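Side-chain contacts in GH5 (Bacteroidetes bacterium AC2a, PDB 4YHE), which probably hydrolyses beta-1,4-glucosidic linkages of cellulose or related glucans, as a family 5 glycoside hydrolase built on a beta/alpha barrel: residues Gly351-Gly355 with Asn356-Ala360; Thr43-Thr46 with Phe47-Leu50; Glu308-Leu311 with Tyr312-Tyr316. All blocks are in the same frame, centred on the assembly; numbering follows the deposited sequence.

In the fold
The three contacts sit in the outer layer of helices and loops round the eight-stranded parallel barrel, each centred 19 or 20 Å from the centre of the chain. Interaction 2 opens helix 44-53, interaction 1 leads into helix 357-369, and interaction 3 lies within helix 304-323. Interactions 1 and 2 have centres 14 Å apart and nearest atoms about 4 Å apart, without touching; the Thr43 and Thr46 hydroxyls bond to Ala349 and His348, just ahead of 351-355. Interactions 1 and 3, centred 15 Å apart, touch: CA of Ala360 packs at 3.5 Å against CD2 of Leu311. Interactions 2 and 3, with centres 25 Å and nearest atoms about 13 Å apart, have interaction 1 between them.

Interaction 1: Gly351-Gly355 with Asn356-Ala360; sequences GRFIG and NGEQA
Glu358 lays its aliphatic chain over one face of the Phe353 ring, and this CH-pi contact is the main side-chain interaction of the segment pair. CB of Glu358 stands 3.6 Å from the ring centroid and only 6° off the ring normal, almost directly over the middle. With CG anti to the backbone N (chi1 -171°) and the chain extended beyond it, the glutamate runs on across the same face: its CG is 3.6 Å from CZ of Phe353, and its CD approaches CE2 of the ring at 3.6 Å. The carboxylate lies nearly flat to the ring, the two planes 15° apart. Toward CD1 the same face also meets the main chain, N of Glu358 lying 3.6 Å from CD1 of Phe353, so the phenyl group bears on the backbone as well as on the side chain.

Polar contacts are made by the backbone. N of Gly357 donates to O of Ile354 at 2.8 Å, closing a type II' beta turn from Ile354 to Gly357. Gly355 has the positive phi of this turn, and a CB there would clash with N of Asn356. A bridging water donates to O of Gly355 at 2.7 Å and accepts from N of Glu358 at 3.0 Å, tying the turn to the first helical turn.

Around the turn, Ile354 is hydrogen-bonded through its backbone to Val345, Phe353 also touches Ile346, and Asn356 packs on Glu307 and Arg300. The arrangement is a type II' turn leading into helix 357-369, the outer helix that follows the last strand of the beta/alpha barrel, 327-332.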
ATOM      1  N   GLY A 351      17.919  -4.693  -8.482  1.00 19.36           N
ATOM      2  CA  GLY A 351      17.637  -5.435  -7.256  1.00 19.66           C
ATOM      3  C   GLY A 351      18.725  -5.339  -6.192  1.00 20.06           C
ATOM      4  O   GLY A 351      18.656  -6.012  -5.165  1.00 21.24           O
ATOM      5  N   ARG A 352      19.723  -4.510  -6.415  1.00 20.07           N
ATOM      6  CA  ARG A 352      20.780  -4.320  -5.443  1.00 22.89           C
ATOM      7  C   ARG A 352      20.420  -3.254  -4.432  1.00 21.78           C
ATOM      8  O   ARG A 352      19.676  -2.318  -4.741  1.00 17.64           O
ATOM      9  CB  ARG A 352      22.066  -3.937  -6.163  1.00 25.64           C
ATOM     10  CG  ARG A 352      22.582  -5.122  -6.967  1.00 29.89           C
ATOM     11  CD  ARG A 352      24.067  -5.013  -7.184  1.00 36.34           C
ATOM     12  NE  ARG A 352      24.291  -4.523  -8.521  1.00 41.43           N
ATOM     13  CZ  ARG A 352      24.308  -5.290  -9.606  1.00 44.21           C
ATOM     14  NH1 ARG A 352      24.144  -6.614  -9.517  1.00 46.92           N
ATOM     15  NH2 ARG A 352      24.500  -4.721 -10.784  1.00 40.90           N
ATOM     16  N   PHE A 353      20.991  -3.360  -3.240  1.00 20.14           N
ATOM     17  CA  PHE A 353      20.842  -2.279  -2.257  1.00 20.59           C
ATOM     18  C   PHE A 353      21.367  -0.915  -2.725  1.00 20.18           C
ATOM     19  O   PHE A 353      22.393  -0.797  -3.414  1.00 19.98           O
ATOM     20  CB  PHE A 353      21.474  -2.655  -0.929  1.00 20.65           C
ATOM     21  CG  PHE A 353      20.841  -3.849  -0.303  1.00 19.98           C
ATOM     22  CD1 PHE A 353      19.527  -3.798   0.129  1.00 19.98           C
ATOM     23  CD2 PHE A 353      21.549  -5.044  -0.186  1.00 21.34           C
ATOM     24  CE1 PHE A 353      18.922  -4.906   0.681  1.00 20.60           C
ATOM     25  CE2 PHE A 353      20.944  -6.164   0.368  1.00 19.48           C
ATOM     26  CZ  PHE A 353      19.643  -6.098   0.811  1.00 20.97           C
ATOM     27  N   ILE A 354      20.633   0.112  -2.340  1.00 19.14           N
ATOM     28  CA  ILE A 354      20.996   1.506  -2.569  1.00 20.00           C
ATOM     29  C   ILE A 354      21.608   1.999  -1.279  1.00 19.37           C
ATOM     30  O   ILE A 354      20.951   1.993  -0.222  1.00 19.26           O
ATOM     31  CB  ILE A 354      19.753   2.368  -2.871  1.00 19.44           C
ATOM     32  CG1 ILE A 354      19.096   1.903  -4.164  1.00 20.30           C
ATOM     33  CG2 ILE A 354      20.117   3.840  -2.954  1.00 22.06           C
ATOM     34  CD1 ILE A 354      17.745   2.493  -4.429  1.00 18.77           C
ATOM     35  N   GLY A 355      22.861   2.415  -1.341  1.00 19.45           N
ATOM     36  CA  GLY A 355      23.502   3.051  -0.182  1.00 21.00           C
ATOM     37  C   GLY A 355      23.517   2.116   1.021  1.00 19.80           C
ATOM     38  O   GLY A 355      23.903   0.980   0.903  1.00 18.53           O
ATOM     39  N   ASN A 356      23.072   2.606   2.165  1.00 21.21           N
ATOM     40  CA  ASN A 356      22.888   1.769   3.355  1.00 21.31           C
ATOM     41  C   ASN A 356      21.516   1.118   3.496  1.00 20.97           C
ATOM     42  O   ASN A 356      21.091   0.787   4.614  1.00 21.13           O
ATOM     43  CB  ASN A 356      23.233   2.567   4.632  1.00 23.61           C
ATOM     44  CG  ASN A 356      22.279   3.738   4.909  1.00 27.98           C
ATOM     45  OD1 ASN A 356      21.189   3.896   4.310  1.00 26.13           O
ATOM     46  ND2 ASN A 356      22.702   4.583   5.836  1.00 28.12           N
ATOM     47  N   GLY A 357      20.816   0.903   2.375  1.00 19.50           N
ATOM     48  CA  GLY A 357      19.487   0.345   2.436  1.00 18.37           C
ATOM     49  C   GLY A 357      19.389  -1.045   3.042  1.00 18.54           C
ATOM     50  O   GLY A 357      18.371  -1.394   3.610  1.00 17.02           O
ATOM     51  N   GLU A 358      20.457  -1.842   2.955  1.00 17.44           N
ATOM     52  CA  GLU A 358      20.392  -3.165   3.555  1.00 17.57           C
ATOM     53  C   GLU A 358      20.021  -3.112   5.022  1.00 16.81           C
ATOM     54  O   GLU A 358      19.289  -3.965   5.502  1.00 17.32           O
ATOM     55  CB  GLU A 358      21.697  -3.927   3.380  1.00 17.53           C
ATOM     56  CG  GLU A 358      21.569  -5.384   3.810  1.00 18.41           C
ATOM     57  CD  GLU A 358      22.776  -6.237   3.424  1.00 19.99           C
ATOM     58  OE1 GLU A 358      23.818  -5.680   3.052  1.00 23.07           O
ATOM     59  OE2 GLU A 358      22.657  -7.472   3.477  1.00 20.35           O
ATOM     60  N   GLN A 359      20.542  -2.125   5.733  1.00 18.82           N
ATOM     61  CA  GLN A 359      20.337  -2.026   7.180  1.00 20.37           C
ATOM     62  C   GLN A 359      18.861  -1.743   7.500  1.00 18.05           C
ATOM     63  O   GLN A 359      18.336  -2.234   8.471  1.00 16.24           O
ATOM     64  CB  GLN A 359      21.279  -0.959   7.768  1.00 24.35           C
ATOM     65  CG  GLN A 359      22.757  -1.395   7.882  1.00 31.57           C
ATOM     66  CD  GLN A 359      23.464  -1.835   6.578  1.00 37.57           C
ATOM     67  OE1 GLN A 359      23.518  -1.097   5.563  1.00 43.77           O
ATOM     68  NE2 GLN A 359      24.054  -3.048   6.612  1.00 40.21           N
ATOM     69  N   ALA A 360      18.203  -0.935   6.664  1.00 17.34           N
ATOM     70  CA  ALA A 360      16.784  -0.635   6.796  1.00 16.04           C
ATOM     71  C   ALA A 360      15.925  -1.858   6.496  1.00 15.58           C
ATOM     72  O   ALA A 360      14.998  -2.159   7.230  1.00 15.32           O
ATOM     73  CB  ALA A 360      16.427   0.507   5.843  1.00 15.81           C
TER
HETATM   74  O   HOH W   1      23.196  -1.394   1.947  1.00 20.16           O

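Interaction 2: Thr43-Thr46 with Phe47-Leu50; sequences TQQT and FNGL
A capping box of Thr43 and Thr46 starts helix 44-53, and Gln44 and Asn48 join side chains across its first turn. N of Thr43 donates to OG1 of Thr46 at 3.0 Å in an almost straight bond (177°), while OG1 of Thr43 accepts a weak capping bond from N of Gln45. Both hydroxyls have further partners, Thr43 with O of Ala349 and Thr46 with O of His348.

Bent at chi2 (59°), the Gln44 chain turns its amide forward along the helix, toward Asn48, where NE2 donates to OD1 of Asn48 at 3.2 Å. The donor stands above the carbonyl plane of Asn48, the amide planes being 38° apart; NE2 also bonds to O of Met90. Alongside, N of Asn48 donates to O of Gln44 at 2.9 Å. With an alanine in place of Asn48, Gln44 NE2 would probably be left without this acceptor and its amide freer to turn.

Phe47 brings CD2 to 3.3 Å from O of Thr43 and packs on Leu87, Met90 and Val58. This is a capped N-terminus of an outer barrel helix, which packs on strand 57-60 and on helix 78-93.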
ATOM      1  N   THR A  43      13.482  -5.489 -13.830  1.00 18.10           N
ATOM      2  CA  THR A  43      13.919  -6.679 -14.521  1.00 18.49           C
ATOM      3  C   THR A  43      13.700  -7.875 -13.618  1.00 19.01           C
ATOM      4  O   THR A  43      13.306  -7.732 -12.475  1.00 18.75           O
ATOM      5  CB  THR A  43      15.436  -6.609 -14.868  1.00 18.77           C
ATOM      6  OG1 THR A  43      16.265  -6.618 -13.679  1.00 18.19           O
ATOM      7  CG2 THR A  43      15.727  -5.387 -15.682  1.00 20.27           C
ATOM      8  N   GLN A  44      13.940  -9.073 -14.122  1.00 18.85           N
ATOM      9  CA  GLN A  44      13.894 -10.245 -13.228  1.00 18.74           C
ATOM     10  C   GLN A  44      14.793 -10.105 -12.028  1.00 18.95           C
ATOM     11  O   GLN A  44      14.462 -10.586 -10.948  1.00 21.57           O
ATOM     12  CB  GLN A  44      14.308 -11.523 -13.973  1.00 19.87           C
ATOM     13  CG  GLN A  44      14.012 -12.812 -13.203  1.00 19.73           C
ATOM     14  CD  GLN A  44      12.533 -12.986 -12.866  1.00 20.18           C
ATOM     15  OE1 GLN A  44      11.673 -12.999 -13.748  1.00 20.76           O
ATOM     16  NE2 GLN A  44      12.234 -13.128 -11.573  1.00 21.28           N
ATOM     17  N   GLN A  45      15.962  -9.509 -12.226  1.00 19.25           N
ATOM     18  CA  GLN A  45      16.940  -9.323 -11.166  1.00 20.31           C
ATOM     19  C   GLN A  45      16.360  -8.454 -10.029  1.00 19.07           C
ATOM     20  O   GLN A  45      16.685  -8.651  -8.858  1.00 17.82           O
ATOM     21  CB  GLN A  45      18.235  -8.715 -11.733  1.00 22.02           C
ATOM     22  CG  GLN A  45      19.070  -9.664 -12.624  1.00 26.10           C
ATOM     23  CD  GLN A  45      18.350 -10.146 -13.895  1.00 30.10           C
ATOM     24  OE1 GLN A  45      17.927  -9.346 -14.778  1.00 28.31           O
ATOM     25  NE2 GLN A  45      18.199 -11.477 -14.001  1.00 31.98           N
ATOM     26  N   THR A  46      15.503  -7.487 -10.372  1.00 17.84           N
ATOM     27  CA  THR A  46      14.811  -6.716  -9.357  1.00 17.02           C
ATOM     28  C   THR A  46      14.091  -7.630  -8.372  1.00 16.91           C
ATOM     29  O   THR A  46      14.327  -7.561  -7.158  1.00 18.02           O
ATOM     30  CB  THR A  46      13.761  -5.758  -9.958  1.00 17.02           C
ATOM     31  OG1 THR A  46      14.364  -4.967 -10.990  1.00 16.14           O
ATOM     32  CG2 THR A  46      13.198  -4.846  -8.885  1.00 17.27           C
ATOM     33  N   PHE A  47      13.244  -8.503  -8.898  1.00 16.65           N
ATOM     34  CA  PHE A  47      12.408  -9.361  -8.074  1.00 16.81           C
ATOM     35  C   PHE A  47      13.224 -10.445  -7.377  1.00 17.88           C
ATOM     36  O   PHE A  47      12.927 -10.800  -6.234  1.00 16.82           O
ATOM     37  CB  PHE A  47      11.284  -9.942  -8.908  1.00 16.67           C
ATOM     38  CG  PHE A  47      10.386  -8.880  -9.473  1.00 16.39           C
ATOM     39  CD1 PHE A  47       9.403  -8.309  -8.686  1.00 15.45           C
ATOM     40  CD2 PHE A  47      10.560  -8.426 -10.758  1.00 16.37           C
ATOM     41  CE1 PHE A  47       8.596  -7.303  -9.185  1.00 16.20           C
ATOM     42  CE2 PHE A  47       9.764  -7.413 -11.266  1.00 17.33           C
ATOM     43  CZ  PHE A  47       8.778  -6.860 -10.485  1.00 15.90           C
ATOM     44  N   ASN A  48      14.270 -10.924  -8.034  1.00 16.95           N
ATOM     45  CA  ASN A  48      15.208 -11.852  -7.373  1.00 18.61           C
ATOM     46  C   ASN A  48      15.855 -11.213  -6.129  1.00 18.51           C
ATOM     47  O   ASN A  48      16.002 -11.844  -5.067  1.00 18.53           O
ATOM     48  CB  ASN A  48      16.305 -12.285  -8.375  1.00 19.37           C
ATOM     49  CG  ASN A  48      15.772 -13.172  -9.507  1.00 19.80           C
ATOM     50  OD1 ASN A  48      14.629 -13.622  -9.503  1.00 19.19           O
ATOM     51  ND2 ASN A  48      16.634 -13.458 -10.466  1.00 21.60           N
ATOM     52  N   GLY A  49      16.231  -9.946  -6.268  1.00 18.37           N
ATOM     53  CA  GLY A  49      16.806  -9.172  -5.178  1.00 19.09           C
ATOM     54  C   GLY A  49      15.869  -9.097  -3.996  1.00 18.45           C
ATOM     55  O   GLY A  49      16.292  -9.276  -2.856  1.00 20.00           O
ATOM     56  N   LEU A  50      14.587  -8.851  -4.270  1.00 17.80           N
ATOM     57  CA  LEU A  50      13.601  -8.756  -3.210  1.00 17.92           C
ATOM     58  C   LEU A  50      13.487 -10.092  -2.438  1.00 17.71           C
ATOM     59  O   LEU A  50      13.506 -10.099  -1.224  1.00 18.23           O
ATOM     60  CB  LEU A  50      12.239  -8.382  -3.765  1.00 16.90           C
ATOM     61  CG  LEU A  50      12.212  -7.061  -4.562  1.00 16.78           C
ATOM     62  CD1 LEU A  50      10.784  -6.808  -5.000  1.00 16.58           C
ATOM     63  CD2 LEU A  50      12.732  -5.917  -3.725  1.00 17.37           C
TER

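Interaction 3: Glu308-Leu311 with Tyr312-Tyr316; sequences EFRL and YYFRY
Tyr312, Tyr313, Phe314 and Arg315 each donate their backbone N to the carbonyl O four residues earlier, of Glu308, Phe309, Arg310 and Leu311, in regular alpha-helical bonds. Arg310 and Phe314 then meet one turn apart. A chi1 of -177° sets CG of Arg310 trans to its own N, and the chain stays straight to NE, which takes it obliquely past the ring and brings NE to 3.6 Å from CE2 of Phe314. The guanidinium is turned 52° from the ring plane. One ring face lies against the backbone, O of Arg310 standing 3.4 Å above it toward the rim. NE of Arg310 is itself bonded to O of Ala298, and its NH1 forms a salt bridge with Glu307.

Helix 304-323 is the crossover of a beta-alpha-beta unit between parallel barrel strands 291-296 and 327-332. Phe314 packs on Ala360 and Met364 of helix 357-369, while OH of Tyr312 bonds to Glu270 and OH of Tyr313 to O of Asp244.

Arg315 bends at chi3 (-62°) and folds back over the preceding turn. Its CG lies 3.4 Å from O of Leu311, and its NH1 reaches 3.8 Å from CB of Leu311. CA of Tyr312 sits under one guanidinium face. A water at the guanidinium edge accepts from NH2 of Arg315 at 3.1 Å and donates to O of Glu308 at 2.6 Å and to OE1 of Glu308 at 3.0 Å, linking the two opposite charges indirectly.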
ATOM      1  N   GLU A 308      19.830   5.640  13.112  1.00 19.15           N
ATOM      2  CA  GLU A 308      19.525   4.592  14.104  1.00 20.17           C
ATOM      3  C   GLU A 308      18.085   4.680  14.608  1.00 20.33           C
ATOM      4  O   GLU A 308      17.443   3.648  14.879  1.00 18.54           O
ATOM      5  CB  GLU A 308      20.517   4.607  15.273  1.00 22.62           C
ATOM      6  CG  GLU A 308      21.930   4.105  14.917  1.00 23.95           C
ATOM      7  CD  GLU A 308      21.957   2.685  14.382  1.00 24.72           C
ATOM      8  OE1 GLU A 308      21.353   1.810  14.990  1.00 25.18           O
ATOM      9  OE2 GLU A 308      22.586   2.442  13.348  1.00 31.21           O
ATOM     10  N   PHE A 309      17.557   5.909  14.708  1.00 19.17           N
ATOM     11  CA  PHE A 309      16.164   6.070  15.068  1.00 18.74           C
ATOM     12  C   PHE A 309      15.181   5.537  14.031  1.00 17.52           C
ATOM     13  O   PHE A 309      14.183   4.983  14.406  1.00 17.77           O
ATOM     14  CB  PHE A 309      15.843   7.521  15.390  1.00 18.98           C
ATOM     15  CG  PHE A 309      16.305   7.922  16.754  1.00 19.01           C
ATOM     16  CD1 PHE A 309      15.518   7.678  17.860  1.00 19.39           C
ATOM     17  CD2 PHE A 309      17.562   8.497  16.928  1.00 19.53           C
ATOM     18  CE1 PHE A 309      15.962   8.034  19.136  1.00 19.30           C
ATOM     19  CE2 PHE A 309      18.001   8.853  18.183  1.00 18.36           C
ATOM     20  CZ  PHE A 309      17.208   8.606  19.288  1.00 18.69           C
ATOM     21  N   ARG A 310      15.468   5.735  12.745  1.00 17.83           N
ATOM     22  CA  ARG A 310      14.703   5.135  11.661  1.00 16.47           C
ATOM     23  C   ARG A 310      14.684   3.583  11.737  1.00 16.99           C
ATOM     24  O   ARG A 310      13.643   2.947  11.568  1.00 15.42           O
ATOM     25  CB  ARG A 310      15.255   5.637  10.320  1.00 16.99           C
ATOM     26  CG  ARG A 310      14.481   5.122   9.103  1.00 16.35           C
ATOM     27  CD  ARG A 310      15.351   5.135   7.868  1.00 15.75           C
ATOM     28  NE  ARG A 310      14.628   4.930   6.636  1.00 15.58           N
ATOM     29  CZ  ARG A 310      15.172   4.653   5.447  1.00 14.53           C
ATOM     30  NH1 ARG A 310      16.465   4.472   5.302  1.00 13.96           N
ATOM     31  NH2 ARG A 310      14.399   4.506   4.400  1.00 15.14           N
ATOM     32  N   LEU A 311      15.826   2.982  12.028  1.00 16.91           N
ATOM     33  CA  LEU A 311      15.908   1.532  12.159  1.00 18.44           C
ATOM     34  C   LEU A 311      15.117   1.053  13.366  1.00 17.43           C
ATOM     35  O   LEU A 311      14.414   0.062  13.263  1.00 16.31           O
ATOM     36  CB  LEU A 311      17.366   1.049  12.236  1.00 18.66           C
ATOM     37  CG  LEU A 311      18.285   1.403  11.083  1.00 20.81           C
ATOM     38  CD1 LEU A 311      19.650   0.711  11.214  1.00 21.62           C
ATOM     39  CD2 LEU A 311      17.668   0.983   9.761  1.00 20.77           C
ATOM     40  N   TYR A 312      15.222   1.783  14.480  1.00 17.34           N
ATOM     41  CA  TYR A 312      14.413   1.546  15.683  1.00 17.21           C
ATOM     42  C   TYR A 312      12.935   1.616  15.360  1.00 16.37           C
ATOM     43  O   TYR A 312      12.181   0.753  15.719  1.00 15.62           O
ATOM     44  CB  TYR A 312      14.760   2.544  16.806  1.00 17.58           C
ATOM     45  CG  TYR A 312      13.828   2.471  17.977  1.00 17.81           C
ATOM     46  CD1 TYR A 312      13.854   1.364  18.840  1.00 17.93           C
ATOM     47  CD2 TYR A 312      12.914   3.490  18.245  1.00 16.99           C
ATOM     48  CE1 TYR A 312      12.988   1.270  19.902  1.00 17.95           C
ATOM     49  CE2 TYR A 312      12.063   3.414  19.334  1.00 18.06           C
ATOM     50  CZ  TYR A 312      12.104   2.293  20.160  1.00 18.18           C
ATOM     51  OH  TYR A 312      11.281   2.167  21.230  1.00 19.79           O
ATOM     52  N   TYR A 313      12.523   2.657  14.649  1.00 16.29           N
ATOM     53  CA  TYR A 313      11.136   2.743  14.206  1.00 15.33           C
ATOM     54  C   TYR A 313      10.672   1.504  13.444  1.00 14.59           C
ATOM     55  O   TYR A 313       9.634   0.945  13.765  1.00 14.84           O
ATOM     56  CB  TYR A 313      11.002   4.024  13.400  1.00 16.28           C
ATOM     57  CG  TYR A 313       9.700   4.286  12.706  1.00 16.66           C
ATOM     58  CD1 TYR A 313       8.628   4.884  13.379  1.00 17.94           C
ATOM     59  CD2 TYR A 313       9.560   4.043  11.359  1.00 15.81           C
ATOM     60  CE1 TYR A 313       7.454   5.216  12.712  1.00 16.69           C
ATOM     61  CE2 TYR A 313       8.389   4.366  10.687  1.00 16.02           C
ATOM     62  CZ  TYR A 313       7.339   4.942  11.364  1.00 15.95           C
ATOM     63  OH  TYR A 313       6.195   5.267  10.690  1.00 14.95           O
ATOM     64  N   PHE A 314      11.466   1.022  12.478  1.00 14.99           N
ATOM     65  CA  PHE A 314      11.120  -0.136  11.731  1.00 14.68           C
ATOM     66  C   PHE A 314      11.053  -1.380  12.644  1.00 14.22           C
ATOM     67  O   PHE A 314      10.117  -2.137  12.583  1.00 12.75           O
ATOM     68  CB  PHE A 314      12.125  -0.374  10.584  1.00 15.45           C
ATOM     69  CG  PHE A 314      12.079   0.668   9.450  1.00 14.40           C
ATOM     70  CD1 PHE A 314      10.927   1.340   9.120  1.00 16.06           C
ATOM     71  CD2 PHE A 314      13.210   0.931   8.720  1.00 15.32           C
ATOM     72  CE1 PHE A 314      10.909   2.269   8.083  1.00 16.02           C
ATOM     73  CE2 PHE A 314      13.205   1.822   7.671  1.00 16.08           C
ATOM     74  CZ  PHE A 314      12.049   2.497   7.351  1.00 15.70           C
ATOM     75  N   ARG A 315      12.059  -1.594  13.478  1.00 14.82           N
ATOM     76  CA  ARG A 315      12.010  -2.764  14.330  1.00 16.03           C
ATOM     77  C   ARG A 315      10.764  -2.765  15.183  1.00 16.00           C
ATOM     78  O   ARG A 315      10.042  -3.747  15.245  1.00 17.03           O
ATOM     79  CB  ARG A 315      13.227  -2.837  15.228  1.00 16.83           C
ATOM     80  CG  ARG A 315      14.513  -3.117  14.513  1.00 18.67           C
ATOM     81  CD  ARG A 315      15.565  -3.614  15.523  1.00 20.76           C
ATOM     82  NE  ARG A 315      15.878  -2.608  16.558  1.00 22.90           N
ATOM     83  CZ  ARG A 315      16.649  -1.540  16.375  1.00 23.11           C
ATOM     84  NH1 ARG A 315      17.217  -1.308  15.195  1.00 24.80           N
ATOM     85  NH2 ARG A 315      16.862  -0.701  17.384  1.00 23.30           N
ATOM     86  N   TYR A 316      10.501  -1.647  15.825  1.00 17.96           N
ATOM     87  CA  TYR A 316       9.367  -1.561  16.753  1.00 17.87           C
ATOM     88  C   TYR A 316       8.017  -1.754  16.044  1.00 17.71           C
ATOM     89  O   TYR A 316       7.215  -2.602  16.436  1.00 15.70           O
ATOM     90  CB  TYR A 316       9.403  -0.231  17.491  1.00 18.22           C
ATOM     91  CG  TYR A 316       8.484  -0.174  18.684  1.00 18.80           C
ATOM     92  CD1 TYR A 316       8.925  -0.601  19.946  1.00 18.45           C
ATOM     93  CD2 TYR A 316       7.172   0.278  18.573  1.00 19.33           C
ATOM     94  CE1 TYR A 316       8.074  -0.616  21.027  1.00 18.06           C
ATOM     95  CE2 TYR A 316       6.315   0.294  19.676  1.00 19.23           C
ATOM     96  CZ  TYR A 316       6.787  -0.140  20.907  1.00 19.09           C
ATOM     97  OH  TYR A 316       5.983  -0.115  22.019  1.00 20.10           O
TER
HETATM   98  O   HOH W   2      18.495   1.430  15.864  1.00 22.35           O